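Local coordinates for 2L protein (Yaba-like disease virus, PDB 3IT8) that probably binds tumour necrosis factor of the host, using an MHC class I-like platform joined to an immunoglobulin-like domain, at residues Ile1-Asp13 with Thr89-Gly101. Numbering follows the deposited sequence.
With NAG (2-acetamido-2-deoxy-beta-D-glucopyranose), chain M.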
# COMPACT_ATOMS: atom_id res chain seq x y z
N ILE D 1 -3.24 -3.47 33.68
CA ILE D 1 -3.89 -2.22 34.19
C ILE D 1 -5.39 -2.22 33.97
O ILE D 1 -5.92 -2.93 33.11
CB ILE D 1 -3.30 -0.97 33.53
CG1 ILE D 1 -3.38 -1.10 32.01
CG2 ILE D 1 -1.87 -0.77 33.98
CD1 ILE D 1 -2.84 0.12 31.27
N THR D 2 -6.07 -1.41 34.77
CA THR D 2 -7.52 -1.33 34.74
C THR D 2 -8.09 0.06 34.93
O THR D 2 -7.54 0.87 35.68
CB THR D 2 -8.08 -2.26 35.84
OG1 THR D 2 -8.56 -3.45 35.23
CG2 THR D 2 -9.20 -1.58 36.64
N LEU D 3 -9.18 0.34 34.23
CA LEU D 3 -9.89 1.61 34.38
C LEU D 3 -11.39 1.28 34.57
O LEU D 3 -12.03 0.73 33.68
CB LEU D 3 -9.68 2.52 33.17
CG LEU D 3 -10.30 3.92 33.35
CD1 LEU D 3 -9.79 4.59 34.61
CD2 LEU D 3 -9.95 4.79 32.15
N LYS D 4 -11.94 1.60 35.74
CA LYS D 4 -13.35 1.30 36.00
C LYS D 4 -14.17 2.51 36.44
O LYS D 4 -13.75 3.27 37.30
CB LYS D 4 -13.45 0.21 37.07
CG LYS D 4 -14.87 -0.23 37.34
CD LYS D 4 -14.97 -1.34 38.38
CE LYS D 4 -14.69 -0.84 39.79
NZ LYS D 4 -14.94 -1.90 40.82
N TYR D 5 -15.34 2.68 35.82
CA TYR D 5 -16.28 3.76 36.15
C TYR D 5 -17.54 3.12 36.76
O TYR D 5 -18.11 2.18 36.19
CB TYR D 5 -16.67 4.53 34.90
CG TYR D 5 -15.61 5.49 34.40
CD1 TYR D 5 -14.34 5.53 34.98
CD2 TYR D 5 -15.86 6.36 33.34
CE1 TYR D 5 -13.35 6.41 34.51
CE2 TYR D 5 -14.88 7.23 32.86
CZ TYR D 5 -13.63 7.25 33.45
OH TYR D 5 -12.65 8.09 32.97
N ASN D 6 -17.97 3.61 37.91
CA ASN D 6 -19.13 3.05 38.60
C ASN D 6 -20.10 4.17 38.96
O ASN D 6 -19.76 5.05 39.75
CB ASN D 6 -18.66 2.31 39.88
CG ASN D 6 -19.79 1.66 40.67
OD1 ASN D 6 -20.98 1.79 40.34
ND2 ASN D 6 -19.40 0.96 41.74
N TYR D 7 -21.28 4.16 38.36
CA TYR D 7 -22.30 5.15 38.68
C TYR D 7 -23.39 4.40 39.45
O TYR D 7 -23.86 3.36 38.99
CB TYR D 7 -22.94 5.74 37.42
CG TYR D 7 -22.02 6.51 36.53
CD1 TYR D 7 -21.21 5.87 35.59
CD2 TYR D 7 -22.00 7.91 36.55
CE1 TYR D 7 -20.43 6.59 34.70
CE2 TYR D 7 -21.22 8.63 35.67
CZ TYR D 7 -20.44 7.96 34.73
OH TYR D 7 -19.68 8.66 33.81
N THR D 8 -23.80 4.93 40.60
CA THR D 8 -24.84 4.26 41.36
C THR D 8 -25.88 5.15 42.02
O THR D 8 -25.53 6.06 42.77
CB THR D 8 -24.21 3.39 42.45
OG1 THR D 8 -23.21 2.54 41.88
CG2 THR D 8 -25.27 2.52 43.12
N VAL D 9 -27.16 4.90 41.74
CA VAL D 9 -28.21 5.65 42.43
C VAL D 9 -28.91 4.63 43.35
O VAL D 9 -29.15 3.47 42.97
CB VAL D 9 -29.22 6.29 41.45
CG1 VAL D 9 -28.48 7.05 40.40
CG2 VAL D 9 -30.10 5.24 40.84
N THR D 10 -29.23 5.05 44.57
CA THR D 10 -29.88 4.18 45.54
C THR D 10 -31.13 4.82 46.12
O THR D 10 -31.20 6.04 46.24
CB THR D 10 -28.95 3.88 46.69
OG1 THR D 10 -27.61 3.78 46.20
CG2 THR D 10 -29.31 2.57 47.33
N LEU D 11 -32.12 4.00 46.47
CA LEU D 11 -33.35 4.53 47.04
C LEU D 11 -33.13 4.86 48.51
O LEU D 11 -34.00 5.45 49.15
CB LEU D 11 -34.49 3.53 46.91
CG LEU D 11 -35.72 4.08 46.18
CD1 LEU D 11 -36.86 3.10 46.29
CD2 LEU D 11 -36.13 5.42 46.78
N LYS D 12 -31.97 4.48 49.03
CA LYS D 12 -31.64 4.74 50.43
C LYS D 12 -32.83 4.35 51.30
O LYS D 12 -33.71 3.64 50.83
CB LYS D 12 -31.32 6.22 50.65
CG LYS D 12 -29.84 6.53 50.74
CD LYS D 12 -29.22 5.81 51.92
CE LYS D 12 -27.74 6.12 52.08
NZ LYS D 12 -27.14 5.50 53.31
N ASP D 13 -32.85 4.81 52.55
CA ASP D 13 -33.97 4.48 53.43
C ASP D 13 -35.26 4.95 52.78
O ASP D 13 -35.64 4.47 51.71
CB ASP D 13 -33.78 5.15 54.80
CG ASP D 13 -33.36 6.61 54.69
OD1 ASP D 13 -34.16 7.44 54.20
OD2 ASP D 13 -32.22 6.93 55.09
N THR D 89 -33.32 -1.87 45.29
CA THR D 89 -32.76 -0.84 46.16
C THR D 89 -31.95 0.18 45.38
O THR D 89 -32.05 1.39 45.63
CB THR D 89 -31.81 -1.45 47.17
OG1 THR D 89 -32.43 -2.58 47.79
CG2 THR D 89 -31.43 -0.43 48.22
N SER D 90 -31.15 -0.32 44.44
CA SER D 90 -30.29 0.55 43.64
C SER D 90 -30.03 0.05 42.23
O SER D 90 -30.37 -1.07 41.87
CB SER D 90 -28.95 0.73 44.35
OG SER D 90 -28.29 -0.52 44.44
N LEU D 91 -29.40 0.93 41.44
CA LEU D 91 -29.05 0.67 40.05
C LEU D 91 -27.62 1.15 39.82
O LEU D 91 -27.22 2.19 40.33
CB LEU D 91 -30.01 1.44 39.14
CG LEU D 91 -29.98 1.05 37.67
CD1 LEU D 91 -30.30 -0.43 37.54
CD2 LEU D 91 -31.01 1.87 36.91
N SER D 92 -26.86 0.38 39.07
CA SER D 92 -25.47 0.74 38.79
C SER D 92 -25.08 0.64 37.31
O SER D 92 -25.49 -0.29 36.60
CB SER D 92 -24.51 -0.14 39.58
OG SER D 92 -24.59 0.10 40.97
N LEU D 93 -24.28 1.60 36.86
CA LEU D 93 -23.79 1.60 35.49
C LEU D 93 -22.30 1.32 35.57
O LEU D 93 -21.52 2.17 35.97
CB LEU D 93 -24.02 2.95 34.83
CG LEU D 93 -23.41 3.02 33.42
CD1 LEU D 93 -24.02 1.94 32.56
CD2 LEU D 93 -23.64 4.41 32.80
N ILE D 94 -21.90 0.10 35.21
CA ILE D 94 -20.50 -0.30 35.28
C ILE D 94 -19.89 -0.26 33.89
O ILE D 94 -20.33 -0.97 32.99
CB ILE D 94 -20.36 -1.73 35.84
CG1 ILE D 94 -21.06 -1.84 37.19
CG2 ILE D 94 -18.89 -2.09 35.99
CD1 ILE D 94 -20.60 -0.83 38.19
N THR D 95 -18.88 0.57 33.70
CA THR D 95 -18.24 0.66 32.40
C THR D 95 -16.75 0.91 32.60
O THR D 95 -16.36 1.52 33.59
CB THR D 95 -18.87 1.80 31.56
OG1 THR D 95 -18.39 1.72 30.21
CG2 THR D 95 -18.52 3.15 32.15
N GLY D 96 -15.93 0.42 31.69
CA GLY D 96 -14.49 0.58 31.82
C GLY D 96 -13.74 -0.34 30.87
O GLY D 96 -14.34 -0.97 30.00
N CYS D 97 -12.43 -0.42 31.02
CA CYS D 97 -11.64 -1.28 30.14
C CYS D 97 -10.44 -1.87 30.87
O CYS D 97 -10.20 -1.58 32.05
CB CYS D 97 -11.15 -0.50 28.92
SG CYS D 97 -9.80 0.67 29.24
N TYR D 98 -9.67 -2.70 30.16
CA TYR D 98 -8.53 -3.36 30.76
C TYR D 98 -7.49 -3.80 29.75
O TYR D 98 -7.80 -4.05 28.58
CB TYR D 98 -8.99 -4.60 31.53
CG TYR D 98 -9.62 -5.64 30.64
CD1 TYR D 98 -8.84 -6.63 30.04
CD2 TYR D 98 -10.98 -5.60 30.35
CE1 TYR D 98 -9.41 -7.57 29.18
CE2 TYR D 98 -11.56 -6.52 29.49
CZ TYR D 98 -10.78 -7.51 28.90
OH TYR D 98 -11.36 -8.39 28.02
N GLU D 99 -6.26 -3.89 30.23
CA GLU D 99 -5.11 -4.35 29.47
C GLU D 99 -4.41 -5.28 30.46
O GLU D 99 -3.47 -4.88 31.13
CB GLU D 99 -4.21 -3.18 29.10
CG GLU D 99 -4.19 -2.93 27.61
CD GLU D 99 -3.15 -1.90 27.20
OE1 GLU D 99 -1.95 -2.08 27.53
OE2 GLU D 99 -3.53 -0.91 26.53
N THR D 100 -4.92 -6.50 30.57
CA THR D 100 -4.39 -7.53 31.46
C THR D 100 -3.43 -8.42 30.66
O THR D 100 -3.87 -9.36 30.00
CB THR D 100 -5.53 -8.41 32.00
OG1 THR D 100 -6.53 -7.57 32.60
CG2 THR D 100 -5.02 -9.39 33.04
N GLY D 101 -2.14 -8.12 30.72
CA GLY D 101 -1.20 -8.90 29.94
C GLY D 101 -1.51 -8.72 28.46
O GLY D 101 -1.66 -7.59 27.99
C1 NAG M . -20.34 0.47 42.73
C2 NAG M . -19.91 -0.93 43.19
C3 NAG M . -20.90 -1.45 44.26
C4 NAG M . -20.97 -0.46 45.43
C5 NAG M . -21.38 0.91 44.85
C6 NAG M . -21.49 2.00 45.90
C7 NAG M . -18.70 -2.14 41.49
C8 NAG M . -18.68 -3.35 40.59
N2 NAG M . -19.87 -1.82 42.05
O3 NAG M . -20.50 -2.73 44.73
O4 NAG M . -21.90 -0.90 46.43
O5 NAG M . -20.41 1.34 43.86
O6 NAG M . -20.21 2.49 46.28
O7 NAG M . -17.68 -1.50 41.67
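Ile1 N, the amino group that starts the chain, meets Glu99 O at 2.9 Å, lying 46° out of the carbonyl plane, and is also gripped by the carboxylates of Asp211 and Asp286. From there strands 2-10 and 90-100 run antiparallel, paired backbone to backbone as far as Leu11 N and Thr89 O. These are the two central strands of an MHC-type platform, and their faces differ. Under helices 61-82 and 148-174 lie Leu3, Tyr5, Tyr7, Val9, Leu91, Leu93, Thr95 and Cys97. Here Thr95 CG2 packs 3.6 Å from Tyr5 CB, while the far end of Tyr5 continues to the hydroxyl of Tyr170. Tyr7 and Leu93 lie side by side; Leu93 O approaches the ring edge, 3.7 Å from Tyr7 CD1, and Tyr7 OH hydrogen-bonds to Tyr64 O. The other face, with Lys4, Asn6, Thr8, Ser92 and Ile94, is more polar. Thr8 OG1 and Ser92 OG share a hydrogen bond of 2.9 Å. Asn6 carries an N-linked NAG on ND2, and CG anti to the backbone N (chi1 -179°) sets its amide beside Ile94, CD1 lying 3.4 Å from Asn6 OD1. A bend at chi3 (72°) brings Lys4 NZ round to the acetamide O7 of NAG, a 2.9 Å bond. The helix side is thus mainly aromatic and aliphatic, the glycan lies on the reverse, and the two acids at Ile1 probably stabilise a protonated terminus.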